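Local coordinates for protein putative TIM-barrel metal-dependent hydrolase (Mycobacterium avium subsp. paratuberculosis S397, PDB 4DZI) that probably acts as a metal-dependent hydrolase of the amidohydrolase superfamily, holding a two-metal site, occupied by cadmium in this crystal, in a TIM-barrel fold, at residues R8-D13 with T117-P122; H134-T139 with S170-T175; W154-P159 with R187-V192; P205-D210 with M272-V277; D337-L342 with A371-F376. One frame throughout, in Å; residues are numbered along the deposited sequence.

Contact 1: residues R8-D13 with T117-P122; sequences RVIDVD and TAFMLP. With CD (cadmium ion), chain Q.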
# COMPACT_ATOMS: atom_id res chain seq x y z
N ARG C 8 2.85 -36.43 12.53
CA ARG C 8 1.75 -35.45 12.78
C ARG C 8 2.27 -34.08 12.43
O ARG C 8 3.45 -33.82 12.54
CB ARG C 8 1.28 -35.49 14.23
CG ARG C 8 0.66 -36.84 14.63
CD ARG C 8 0.70 -37.01 16.15
NE ARG C 8 2.08 -37.13 16.63
CZ ARG C 8 2.42 -37.10 17.92
NH1 ARG C 8 3.70 -37.20 18.30
NH2 ARG C 8 1.47 -36.95 18.83
N VAL C 9 1.36 -33.18 12.06
CA VAL C 9 1.78 -31.84 11.68
C VAL C 9 1.51 -30.84 12.79
O VAL C 9 0.79 -31.13 13.75
CB VAL C 9 1.12 -31.41 10.37
CG1 VAL C 9 1.46 -32.40 9.26
CG2 VAL C 9 -0.40 -31.30 10.51
N ILE C 10 2.09 -29.65 12.67
CA ILE C 10 1.84 -28.57 13.61
C ILE C 10 1.21 -27.46 12.74
O ILE C 10 1.86 -26.97 11.85
CB ILE C 10 3.15 -28.04 14.22
CG1 ILE C 10 3.95 -29.20 14.85
CG2 ILE C 10 2.87 -26.88 15.19
CD1 ILE C 10 3.33 -29.79 16.09
N ASP C 11 -0.05 -27.14 12.98
CA ASP C 11 -0.82 -26.20 12.13
C ASP C 11 -0.83 -24.84 12.82
O ASP C 11 -1.42 -24.70 13.91
CB ASP C 11 -2.25 -26.75 12.01
CG ASP C 11 -3.05 -26.06 10.91
OD1 ASP C 11 -2.76 -24.88 10.64
OD2 ASP C 11 -3.98 -26.70 10.34
N VAL C 12 -0.17 -23.83 12.24
CA VAL C 12 -0.08 -22.54 12.95
C VAL C 12 -1.29 -21.62 12.72
O VAL C 12 -1.34 -20.50 13.23
CB VAL C 12 1.23 -21.77 12.62
CG1 VAL C 12 2.47 -22.68 12.85
CG2 VAL C 12 1.23 -21.22 11.19
N ASP C 13 -2.29 -22.11 11.99
CA ASP C 13 -3.47 -21.27 11.76
C ASP C 13 -4.72 -22.10 11.86
O ASP C 13 -5.16 -22.71 10.87
CB ASP C 13 -3.44 -20.61 10.38
CG ASP C 13 -4.48 -19.53 10.23
OD1 ASP C 13 -5.30 -19.32 11.18
OD2 ASP C 13 -4.49 -18.92 9.14
N THR C 117 -0.35 -30.40 17.14
CA THR C 117 -0.60 -29.15 17.87
C THR C 117 -1.17 -28.15 16.89
O THR C 117 -0.69 -28.06 15.78
CB THR C 117 0.70 -28.58 18.50
OG1 THR C 117 1.26 -29.54 19.42
CG2 THR C 117 0.46 -27.28 19.28
N ALA C 118 -2.22 -27.45 17.30
CA ALA C 118 -2.82 -26.39 16.49
C ALA C 118 -2.66 -25.09 17.24
O ALA C 118 -2.88 -25.06 18.46
CB ALA C 118 -4.30 -26.69 16.31
N PHE C 119 -2.35 -23.99 16.52
CA PHE C 119 -2.43 -22.64 17.13
C PHE C 119 -3.89 -22.24 16.98
O PHE C 119 -4.41 -22.27 15.88
CB PHE C 119 -1.54 -21.64 16.39
CG PHE C 119 -0.05 -21.90 16.51
CD1 PHE C 119 0.46 -23.08 17.03
CD2 PHE C 119 0.83 -20.94 16.03
CE1 PHE C 119 1.84 -23.28 17.11
CE2 PHE C 119 2.20 -21.13 16.10
CZ PHE C 119 2.71 -22.29 16.65
N MET C 120 -4.55 -21.90 18.08
CA MET C 120 -6.00 -21.62 18.05
C MET C 120 -6.19 -20.12 18.20
O MET C 120 -5.76 -19.52 19.20
CB MET C 120 -6.74 -22.37 19.18
CG MET C 120 -6.92 -23.86 18.89
SD MET C 120 -8.02 -24.24 17.49
CE MET C 120 -9.53 -23.56 18.13
N LEU C 121 -6.79 -19.50 17.18
CA LEU C 121 -6.75 -18.06 17.00
C LEU C 121 -8.19 -17.56 16.89
O LEU C 121 -9.06 -18.30 16.48
CB LEU C 121 -5.97 -17.71 15.71
CG LEU C 121 -4.61 -18.42 15.63
CD1 LEU C 121 -3.91 -18.07 14.33
CD2 LEU C 121 -3.71 -18.00 16.78
N PRO C 122 -8.43 -16.28 17.24
CA PRO C 122 -9.78 -15.76 17.29
C PRO C 122 -10.39 -15.54 15.92
O PRO C 122 -9.68 -15.47 14.89
CB PRO C 122 -9.62 -14.38 17.98
CG PRO C 122 -8.21 -14.30 18.45
CD PRO C 122 -7.44 -15.23 17.52
CD CD Q . -6.47 -17.68 10.23
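Beyond residue 11 the first of two parallel strands turns a corner, so that V12 lies against the face of the F119 ring instead of continuing the pairing. Its CA stands 3.9 Å from the ring centroid, a CH-pi contact, and its CB is 3.5 Å from F119 CD2; a branched aliphatic residue suits this place because it covers a flat ring closely. Before the corner the pairing is regular: D11 N donates to T117 O (3.0 Å), and D11 O accepts from F119 N at 2.9 Å. I10 and T117 lie side by side on the same sheet face, with I10 CD1 3.8 Å from T117 CB. The corner carries an Asx turn, in which D11 OD1 accepts from D13 N, and D11 OD2 is hydrogen-bonded to S355. D13 holds its carboxylate opposite the backbone N (chi1 -168°) and presents both oxygens to cadmium, OD1 at 2.2 Å and OD2 at the longer 2.6 Å. L121 CD1 packs 3.7 Å from D13 OD1. H15, H230, E293 and D356 complete this metal's site, at the C-terminal end of the first barrel strand as in the amidohydrolase superfamily.

Contact 2: residues H134-T139 with S170-T175; sequences HDIEAT and SLADPT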
# COMPACT_ATOMS: atom_id res chain seq x y z
N HIS C 134 -10.90 4.17 20.11
CA HIS C 134 -11.10 5.49 20.74
C HIS C 134 -11.34 5.39 22.22
O HIS C 134 -11.67 6.39 22.88
CB HIS C 134 -12.28 6.21 20.06
CG HIS C 134 -12.13 6.34 18.56
ND1 HIS C 134 -11.22 7.15 17.99
CD2 HIS C 134 -12.82 5.71 17.52
CE1 HIS C 134 -11.31 7.05 16.64
NE2 HIS C 134 -12.28 6.16 16.35
N ASP C 135 -11.26 4.19 22.78
CA ASP C 135 -11.52 4.02 24.22
C ASP C 135 -10.44 3.09 24.73
O ASP C 135 -10.63 1.87 24.77
CB ASP C 135 -12.92 3.46 24.46
CG ASP C 135 -13.31 3.46 25.95
OD1 ASP C 135 -12.38 3.52 26.79
OD2 ASP C 135 -14.53 3.39 26.27
N ILE C 136 -9.32 3.67 25.13
CA ILE C 136 -8.15 2.90 25.58
C ILE C 136 -8.46 2.04 26.82
O ILE C 136 -8.09 0.86 26.89
CB ILE C 136 -6.98 3.84 25.90
CG1 ILE C 136 -6.66 4.75 24.71
CG2 ILE C 136 -5.75 3.07 26.36
CD1 ILE C 136 -6.09 4.02 23.53
N GLU C 137 -9.16 2.60 27.79
CA GLU C 137 -9.50 1.80 28.97
C GLU C 137 -10.42 0.63 28.61
O GLU C 137 -10.25 -0.47 29.15
CB GLU C 137 -10.18 2.67 30.05
CG GLU C 137 -9.22 3.64 30.71
CD GLU C 137 -9.87 4.44 31.83
OE1 GLU C 137 -11.08 4.78 31.73
OE2 GLU C 137 -9.17 4.75 32.81
N ALA C 138 -11.41 0.84 27.75
CA ALA C 138 -12.31 -0.25 27.36
C ALA C 138 -11.53 -1.31 26.55
O ALA C 138 -11.81 -2.50 26.64
CB ALA C 138 -13.50 0.27 26.54
N THR C 139 -10.58 -0.85 25.74
CA THR C 139 -9.69 -1.78 24.99
C THR C 139 -8.97 -2.73 25.94
O THR C 139 -9.05 -3.95 25.77
CB THR C 139 -8.63 -1.02 24.16
OG1 THR C 139 -9.27 -0.34 23.08
CG2 THR C 139 -7.62 -2.00 23.56
N SER C 170 -2.94 -5.92 23.73
CA SER C 170 -3.00 -4.58 23.17
C SER C 170 -1.93 -3.73 23.82
O SER C 170 -1.78 -3.72 25.05
CB SER C 170 -4.36 -3.92 23.41
OG SER C 170 -4.31 -2.55 22.97
N LEU C 171 -1.22 -2.97 23.00
CA LEU C 171 -0.25 -2.01 23.50
C LEU C 171 -0.86 -0.61 23.72
O LEU C 171 -0.10 0.34 23.93
CB LEU C 171 0.91 -1.88 22.51
CG LEU C 171 1.77 -3.13 22.42
CD1 LEU C 171 2.73 -3.10 21.24
CD2 LEU C 171 2.53 -3.29 23.72
N ALA C 172 -2.19 -0.49 23.69
CA ALA C 172 -2.84 0.83 23.73
C ALA C 172 -2.47 1.61 24.98
O ALA C 172 -2.30 2.82 24.94
CB ALA C 172 -4.36 0.72 23.57
N ASP C 173 -2.36 0.90 26.10
CA ASP C 173 -1.82 1.50 27.34
C ASP C 173 -0.60 0.66 27.69
O ASP C 173 -0.75 -0.49 28.14
CB ASP C 173 -2.88 1.40 28.43
CG ASP C 173 -2.38 1.84 29.82
OD1 ASP C 173 -1.17 1.73 30.12
OD2 ASP C 173 -3.22 2.27 30.62
N PRO C 174 0.62 1.18 27.45
CA PRO C 174 1.73 0.24 27.51
C PRO C 174 2.08 -0.28 28.90
O PRO C 174 2.68 -1.34 29.01
CB PRO C 174 2.91 1.05 26.95
CG PRO C 174 2.29 2.04 26.05
CD PRO C 174 0.98 2.41 26.72
N THR C 175 1.71 0.46 29.95
CA THR C 175 1.95 -0.01 31.32
C THR C 175 0.99 -1.15 31.63
O THR C 175 1.40 -2.19 32.16
CB THR C 175 1.69 1.12 32.31
OG1 THR C 175 2.71 2.10 32.14
CG2 THR C 175 1.73 0.60 33.74
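Chi1 of -54° in I136 and -69° in T139 sets CG1 and OG1 beside the backbone N and thereby leaves each CG2 anti to it; these methyls, one helical turn apart, reach toward the 170-175 segment. I136 meets it with two branches: CD1 lies 3.7 Å from A172 CB, while CG2 passes 3.7 Å from A172 O and 3.9 Å from D173 CB. T139 CG2 comes to 3.4 Å from S170 OG, so the threonine is used through its methyl, and small S170 and A172 let the helix come close. The contact joins the first turn of helix 136-153 to the loop and N-cap that open helix 174-186; strand 163-165 lies between, the helix-strand-helix order of a TIM barrel. Each helix begins with an aspartate N-cap. D135 OD1 accepts from A138 N at 3.0 Å, met from above the carboxylate plane; D173 OD1 receives only a weak bond from T175 N, its better partner being R176 N. Aspartate suits both, its short carboxylate folding back onto amides left without acceptors in the first helical turn. S170 OG accepts from A172 N (3.0 Å), an ST turn at the bend from which the A172 methyl points toward the helix.

Contact 3: residues W154-P159 with R187-V192; sequences WGFDRP and RGAKLV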
# COMPACT_ATOMS: atom_id res chain seq x y z
N TRP C 154 -10.48 -22.74 26.14
CA TRP C 154 -9.45 -23.34 25.28
C TRP C 154 -8.16 -23.63 26.02
O TRP C 154 -7.60 -24.73 25.84
CB TRP C 154 -9.20 -22.47 24.02
CG TRP C 154 -10.39 -22.57 23.09
CD1 TRP C 154 -11.43 -21.65 22.95
CD2 TRP C 154 -10.72 -23.67 22.20
NE1 TRP C 154 -12.37 -22.12 22.06
CE2 TRP C 154 -11.99 -23.32 21.57
CE3 TRP C 154 -10.12 -24.91 21.87
CZ2 TRP C 154 -12.61 -24.16 20.67
CZ3 TRP C 154 -10.74 -25.73 20.95
CH2 TRP C 154 -11.97 -25.39 20.37
N GLY C 155 -7.72 -22.72 26.88
CA GLY C 155 -6.48 -22.86 27.62
C GLY C 155 -5.30 -22.40 26.77
O GLY C 155 -5.12 -22.88 25.65
N PHE C 156 -4.53 -21.46 27.31
CA PHE C 156 -3.37 -20.98 26.57
C PHE C 156 -2.44 -22.14 26.17
O PHE C 156 -1.94 -22.19 25.02
CB PHE C 156 -2.60 -19.92 27.35
CG PHE C 156 -3.41 -18.73 27.78
CD1 PHE C 156 -4.51 -18.31 27.04
CD2 PHE C 156 -3.04 -18.00 28.90
CE1 PHE C 156 -5.23 -17.18 27.43
CE2 PHE C 156 -3.76 -16.87 29.30
CZ PHE C 156 -4.86 -16.47 28.57
N ASP C 157 -2.21 -23.09 27.09
CA ASP C 157 -1.46 -24.29 26.72
C ASP C 157 -1.58 -25.37 27.80
O ASP C 157 -0.74 -25.50 28.70
CB ASP C 157 0.02 -23.95 26.44
CG ASP C 157 0.86 -25.19 26.13
OD1 ASP C 157 0.32 -26.21 25.59
OD2 ASP C 157 2.07 -25.14 26.43
N ARG C 158 -2.67 -26.13 27.70
CA ARG C 158 -2.97 -27.18 28.69
C ARG C 158 -1.93 -28.29 28.61
O ARG C 158 -1.29 -28.47 27.60
CB ARG C 158 -4.36 -27.75 28.42
CG ARG C 158 -5.48 -26.74 28.49
CD ARG C 158 -6.09 -26.59 29.88
NE ARG C 158 -7.11 -25.52 29.89
CZ ARG C 158 -8.37 -25.66 29.51
NH1 ARG C 158 -8.82 -26.82 29.06
NH2 ARG C 158 -9.19 -24.62 29.56
N PRO C 159 -1.76 -29.06 29.68
CA PRO C 159 -0.67 -30.04 29.72
C PRO C 159 -0.59 -31.05 28.57
O PRO C 159 0.50 -31.56 28.32
CB PRO C 159 -0.91 -30.76 31.05
CG PRO C 159 -1.54 -29.70 31.91
CD PRO C 159 -2.45 -28.93 30.97
N ARG C 187 0.16 -17.67 33.04
CA ARG C 187 -0.78 -18.75 32.74
C ARG C 187 -0.27 -19.69 31.63
O ARG C 187 -1.00 -20.55 31.16
CB ARG C 187 -2.15 -18.18 32.36
CG ARG C 187 -2.94 -17.54 33.50
CD ARG C 187 -4.03 -18.48 34.01
NE ARG C 187 -4.92 -17.85 35.00
CZ ARG C 187 -6.19 -17.47 34.80
NH1 ARG C 187 -6.87 -16.91 35.79
NH2 ARG C 187 -6.80 -17.65 33.63
N GLY C 188 0.97 -19.53 31.22
CA GLY C 188 1.57 -20.48 30.30
C GLY C 188 1.43 -20.18 28.82
O GLY C 188 1.75 -21.02 28.01
N ALA C 189 1.02 -18.97 28.44
CA ALA C 189 0.94 -18.66 27.00
C ALA C 189 2.28 -18.87 26.30
O ALA C 189 3.32 -18.49 26.84
CB ALA C 189 0.46 -17.22 26.80
N LYS C 190 2.23 -19.41 25.09
CA LYS C 190 3.41 -19.71 24.31
C LYS C 190 3.49 -18.85 23.04
O LYS C 190 4.49 -18.88 22.30
CB LYS C 190 3.44 -21.20 23.91
CG LYS C 190 3.41 -22.16 25.10
CD LYS C 190 4.56 -21.92 26.04
CE LYS C 190 4.72 -23.11 27.01
NZ LYS C 190 3.52 -23.27 27.89
N LEU C 191 2.40 -18.13 22.78
CA LEU C 191 2.29 -17.24 21.59
C LEU C 191 1.31 -16.15 22.00
O LEU C 191 0.30 -16.46 22.67
CB LEU C 191 1.74 -18.02 20.37
CG LEU C 191 1.43 -17.21 19.09
CD1 LEU C 191 2.69 -16.59 18.48
CD2 LEU C 191 0.76 -18.12 18.07
N VAL C 192 1.59 -14.88 21.67
CA VAL C 192 0.60 -13.84 21.93
C VAL C 192 0.29 -13.13 20.61
O VAL C 192 1.18 -13.04 19.74
CB VAL C 192 1.07 -12.79 22.97
CG1 VAL C 192 1.54 -13.48 24.25
CG2 VAL C 192 2.17 -11.93 22.38
O HOH W 1 -0.56 -19.85 24.31
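The F156 ring meets R187 and A189 obliquely, neither squarely over a face nor squarely at an edge: its CD2 lies 3.6 Å from R187 CB, and A189 CB comes from the other side of the ring plane, 4.2 Å from F156 CD2. The R187 chain crosses the phenylalanine at a slant and then leads away, its guanidinium plane turned 29° from the ring, to a salt bridge with D151. Contact is therefore through the aliphatic root of the arginine, while the charged end goes to D151. A second flat group, the R158 guanidinium, has W154 O above the centre of one face. Nearer the backbone, F156 CB rests 3.8 Å from A189 CA, and the short alanine side chain packs with F156 against V184 and P167. These two loops follow consecutive barrel helices, 136-153 and 174-186, and lead into the next strands. The second helix ends in a Schellman motif, with G188 as the C-prime residue at positive phi, a conformation natural to glycine. Two residues on, K190, bent at chi2 and chi4, curls its ammonium back to D157. NZ donates to the anti lone pair of D157 OD2 at 2.8 Å and also to G188 O at 2.9 Å, so the lysine ties the aspartate to the loop's own backbone. D157 OD1 is held by H161 ND1, which should fix the rotation of the carboxylate. A water completes the bridge between the loops, donating to F156 O at 2.8 Å and accepting from K190 N.

Contact 4: residues P205-D210 with M272-V277; sequences PRSLGD and MASMIV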
# COMPACT_ATOMS: atom_id res chain seq x y z
N PRO C 205 -2.10 8.00 17.63
CA PRO C 205 -1.67 6.60 17.45
C PRO C 205 -0.16 6.46 17.50
O PRO C 205 0.57 7.43 17.30
CB PRO C 205 -2.18 6.23 16.05
CG PRO C 205 -2.44 7.53 15.35
CD PRO C 205 -2.68 8.59 16.40
N ARG C 206 0.33 5.24 17.76
CA ARG C 206 1.77 4.97 17.84
C ARG C 206 2.24 3.86 16.87
O ARG C 206 1.48 2.94 16.52
CB ARG C 206 2.21 4.60 19.27
CG ARG C 206 2.02 5.68 20.33
CD ARG C 206 2.60 5.19 21.65
NE ARG C 206 1.81 4.11 22.28
CZ ARG C 206 0.64 4.28 22.92
NH1 ARG C 206 0.05 5.48 23.00
NH2 ARG C 206 0.02 3.23 23.45
N SER C 207 3.48 3.98 16.43
CA SER C 207 4.19 2.90 15.74
C SER C 207 4.33 1.71 16.69
O SER C 207 4.45 1.89 17.90
CB SER C 207 5.58 3.42 15.38
OG SER C 207 6.38 2.40 14.86
N LEU C 208 4.31 0.49 16.15
CA LEU C 208 4.59 -0.70 16.96
C LEU C 208 5.96 -0.58 17.62
O LEU C 208 6.17 -1.09 18.72
CB LEU C 208 4.49 -1.96 16.09
CG LEU C 208 3.02 -2.35 15.87
CD1 LEU C 208 2.89 -3.27 14.67
CD2 LEU C 208 2.48 -3.06 17.12
N GLY C 209 6.88 0.11 16.95
CA GLY C 209 8.24 0.36 17.47
C GLY C 209 8.47 1.60 18.32
O GLY C 209 9.63 1.96 18.55
N ASP C 210 7.40 2.23 18.79
CA ASP C 210 7.48 3.30 19.79
C ASP C 210 8.29 2.83 21.00
O ASP C 210 8.11 1.73 21.48
CB ASP C 210 6.10 3.74 20.23
CG ASP C 210 6.13 5.09 20.92
OD1 ASP C 210 6.35 5.12 22.16
OD2 ASP C 210 5.93 6.11 20.22
N MET C 272 5.15 -4.85 9.61
CA MET C 272 6.52 -5.34 9.64
C MET C 272 7.49 -4.19 9.39
O MET C 272 8.52 -4.14 10.02
CB MET C 272 6.72 -6.48 8.66
CG MET C 272 5.98 -7.77 9.02
SD MET C 272 6.63 -8.36 10.60
CE MET C 272 5.58 -9.80 10.87
N ALA C 273 7.11 -3.23 8.55
CA ALA C 273 7.92 -2.02 8.39
C ALA C 273 8.06 -1.28 9.72
O ALA C 273 9.16 -0.82 10.08
CB ALA C 273 7.34 -1.10 7.33
N SER C 274 6.94 -1.07 10.41
CA SER C 274 6.96 -0.39 11.68
C SER C 274 7.89 -1.09 12.66
O SER C 274 8.71 -0.45 13.31
CB SER C 274 5.53 -0.32 12.23
OG SER C 274 5.53 0.17 13.55
N MET C 275 7.73 -2.41 12.78
CA MET C 275 8.58 -3.19 13.69
C MET C 275 10.05 -3.05 13.35
O MET C 275 10.89 -2.81 14.24
CB MET C 275 8.20 -4.68 13.64
CG MET C 275 6.81 -4.93 14.22
SD MET C 275 6.69 -4.87 16.02
CE MET C 275 7.62 -6.33 16.47
N ILE C 276 10.37 -3.23 12.07
CA ILE C 276 11.76 -3.28 11.66
C ILE C 276 12.40 -1.91 11.64
O ILE C 276 13.46 -1.70 12.27
CB ILE C 276 11.96 -3.95 10.29
CG1 ILE C 276 11.55 -5.43 10.38
CG2 ILE C 276 13.42 -3.87 9.87
CD1 ILE C 276 11.34 -6.11 9.04
N VAL C 277 11.78 -0.98 10.91
CA VAL C 277 12.38 0.36 10.73
C VAL C 277 12.56 1.09 12.05
O VAL C 277 13.58 1.77 12.25
CB VAL C 277 11.55 1.21 9.73
CG1 VAL C 277 12.01 2.66 9.73
CG2 VAL C 277 11.63 0.60 8.34
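S274 reaches from its helix toward the 205-210 loop: CB lies 3.9 Å from S207 OG, and with OG anti to the backbone N (chi1 172°) the hydroxyl at the tip comes to 2.7 Å from S207 OG. That short distance marks a hydrogen bond in which either serine may be the donor. The same S274 OG is 2.9 Å from L208 N and 3.5 Å from L208 CB, so it is lodged at the bend of the loop. Serine suits both positions, being small enough for close approach and able either to donate or to accept a hydrogen bond. S207 OG has further partners: it accepts from G209 N at 3.1 Å, closing an ST turn, and is hydrogen-bonded to H278. The backbone makes a type I turn from S207 to D210 in the same place. G209 brings its CA closest to the helix backbone, 5.2 Å from M275 CA; lacking a CB, glycine suits a place facing S274 O. Beside the serines, L208 CB packs 3.6 Å from M275 SD, the methionine chain bent at chi2 and chi3 to bring its sulfur there. The loop runs from strand 192-193 to helix 214-223 and is laid against helix 266-277. On the other sides of that helix lie helices 298-312 and 321-328, while W243 of the second subunit packs on both L208 and S274, placing the contact beside the dimer interface.

Contact 5: residues D337-L342 with A371-F376; sequences DDLPEL and AELKGF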
# COMPACT_ATOMS: atom_id res chain seq x y z
N ASP C 337 0.83 -18.96 -3.09
CA ASP C 337 2.10 -18.27 -3.17
C ASP C 337 3.20 -19.13 -3.81
O ASP C 337 3.20 -20.36 -3.73
CB ASP C 337 2.53 -17.81 -1.77
CG ASP C 337 1.62 -16.75 -1.18
OD1 ASP C 337 0.71 -16.23 -1.87
OD2 ASP C 337 1.83 -16.41 0.01
N ASP C 338 4.15 -18.47 -4.46
CA ASP C 338 5.30 -19.16 -5.04
C ASP C 338 6.26 -19.59 -3.90
O ASP C 338 7.11 -18.79 -3.41
CB ASP C 338 5.99 -18.22 -6.02
CG ASP C 338 7.14 -18.87 -6.77
OD1 ASP C 338 7.67 -19.90 -6.32
OD2 ASP C 338 7.53 -18.32 -7.81
N LEU C 339 6.12 -20.83 -3.43
CA LEU C 339 6.84 -21.27 -2.22
C LEU C 339 8.34 -21.51 -2.42
O LEU C 339 9.15 -21.12 -1.57
CB LEU C 339 6.12 -22.46 -1.56
CG LEU C 339 4.67 -22.12 -1.18
CD1 LEU C 339 4.00 -23.33 -0.56
CD2 LEU C 339 4.58 -20.92 -0.24
N PRO C 340 8.74 -22.12 -3.55
CA PRO C 340 10.16 -22.17 -3.90
C PRO C 340 10.78 -20.77 -3.90
O PRO C 340 11.87 -20.57 -3.36
CB PRO C 340 10.14 -22.76 -5.32
CG PRO C 340 8.92 -23.62 -5.33
CD PRO C 340 7.90 -22.86 -4.51
N GLU C 341 10.11 -19.80 -4.50
CA GLU C 341 10.67 -18.45 -4.51
C GLU C 341 10.74 -17.88 -3.10
O GLU C 341 11.72 -17.27 -2.72
CB GLU C 341 9.85 -17.52 -5.42
CG GLU C 341 10.25 -16.06 -5.33
CD GLU C 341 11.60 -15.76 -5.97
OE1 GLU C 341 12.04 -16.56 -6.83
OE2 GLU C 341 12.23 -14.73 -5.62
N LEU C 342 9.67 -18.08 -2.32
CA LEU C 342 9.68 -17.57 -0.96
C LEU C 342 10.88 -18.15 -0.20
O LEU C 342 11.53 -17.45 0.56
CB LEU C 342 8.36 -17.95 -0.22
CG LEU C 342 8.19 -17.38 1.20
CD1 LEU C 342 8.27 -15.85 1.23
CD2 LEU C 342 6.87 -17.85 1.81
N ALA C 371 0.21 -30.62 -1.04
CA ALA C 371 0.06 -30.55 -2.49
C ALA C 371 0.84 -29.36 -3.07
O ALA C 371 1.26 -29.41 -4.23
CB ALA C 371 -1.42 -30.50 -2.90
N GLU C 372 1.05 -28.32 -2.25
CA GLU C 372 1.76 -27.10 -2.68
C GLU C 372 3.28 -27.20 -2.51
O GLU C 372 4.00 -26.24 -2.82
CB GLU C 372 1.28 -25.87 -1.90
CG GLU C 372 -0.23 -25.78 -1.71
CD GLU C 372 -0.96 -25.88 -3.03
OE1 GLU C 372 -0.33 -25.63 -4.08
OE2 GLU C 372 -2.15 -26.21 -3.03
N LEU C 373 3.77 -28.35 -2.00
CA LEU C 373 5.18 -28.48 -1.65
C LEU C 373 5.96 -29.47 -2.54
O LEU C 373 7.06 -29.89 -2.19
CB LEU C 373 5.29 -28.92 -0.17
CG LEU C 373 4.66 -27.93 0.83
CD1 LEU C 373 4.80 -28.44 2.26
CD2 LEU C 373 5.33 -26.57 0.72
N LYS C 374 5.39 -29.82 -3.69
CA LYS C 374 6.08 -30.77 -4.56
C LYS C 374 7.47 -30.25 -4.99
O LYS C 374 8.32 -31.02 -5.44
CB LYS C 374 5.21 -31.14 -5.76
CG LYS C 374 3.88 -31.78 -5.39
CD LYS C 374 2.97 -31.89 -6.61
CE LYS C 374 1.49 -31.97 -6.23
NZ LYS C 374 1.12 -33.27 -5.60
N GLY C 375 7.72 -28.96 -4.84
CA GLY C 375 9.06 -28.45 -5.16
C GLY C 375 10.12 -28.61 -4.07
O GLY C 375 11.19 -28.00 -4.15
N PHE C 376 9.86 -29.42 -3.06
CA PHE C 376 10.73 -29.47 -1.89
C PHE C 376 11.14 -30.91 -1.56
O PHE C 376 10.36 -31.82 -1.77
CB PHE C 376 9.98 -28.90 -0.69
CG PHE C 376 9.84 -27.40 -0.73
CD1 PHE C 376 10.84 -26.59 -0.24
CD2 PHE C 376 8.68 -26.82 -1.24
CE1 PHE C 376 10.72 -25.20 -0.27
CE2 PHE C 376 8.55 -25.43 -1.28
CZ PHE C 376 9.57 -24.63 -0.80
O HOH W 2 3.78 -23.74 -4.24
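Apolar packing carries most of this contact, and L339 is its centre. The leucine divides its work between two sites: CB lies 3.8 Å from F376 CE2, whereas CD1, farther out, sits 3.7 Å from L373 CD2 and 4.0 Å from E372 CB. Chi2 near 179° extends the chain so that CD1 can reach the second site. The two leucines cross at a slant, their branched ends meeting, as suits flexible aliphatic groups in a buried position. P340 adds a more exposed margin, its CD 4.2 Å from F376 CE2. The absence of a side chain at G375 suits a place beside the P340 ring.

Contacts between polar and apolar atoms form a second group. The F376 ring turns its edge to the first helical turn, with L339 O near the ring plane and 3.6 Å from CZ; such an edge, slightly positive, is a reasonable neighbour for a carbonyl oxygen. L339 CD1 also lies near E372 O, which has a water 2.9 Å away that can donate to it.

Hydrogen bonds within each segment set the backbone shapes. D338 is the N-cap, its OD1 accepting from E341 N at 3.0 Å, and F376 N bonds to L373 O to close a type I turn. The E372 carboxylate forms a salt bridge with R76.

The contact thus sets the start of helix 339-346 against the loop leading into helix 378-393, whose I381 packs on both L373 and F376, while P333 touches L339 from the loop after strand 329-331.

Contact 1 holds the cadmium ligand D13, and a second cadmium lies about 5 Å from that side chain. Contact 3 touches contact 1 directly, with centres about 13 Å apart: F119 CD2 meets L191 CD2 at 3.5 Å, and M120 packs on W154, so the loops pack against the strand that neighbours the metal-bearing one. Contacts 2 and 3 alternate along the chain, and both join helix 136-153 with helix 174-186 or their flanking loops, contact 2 at their starts and contact 3 just after their ends. R206 links contact 4 to contact 2, its NH2 lying 2.8 Å from A172 O in a probable hydrogen bond. Contact 5 stands apart, its centre about 20 Å from that of contact 1.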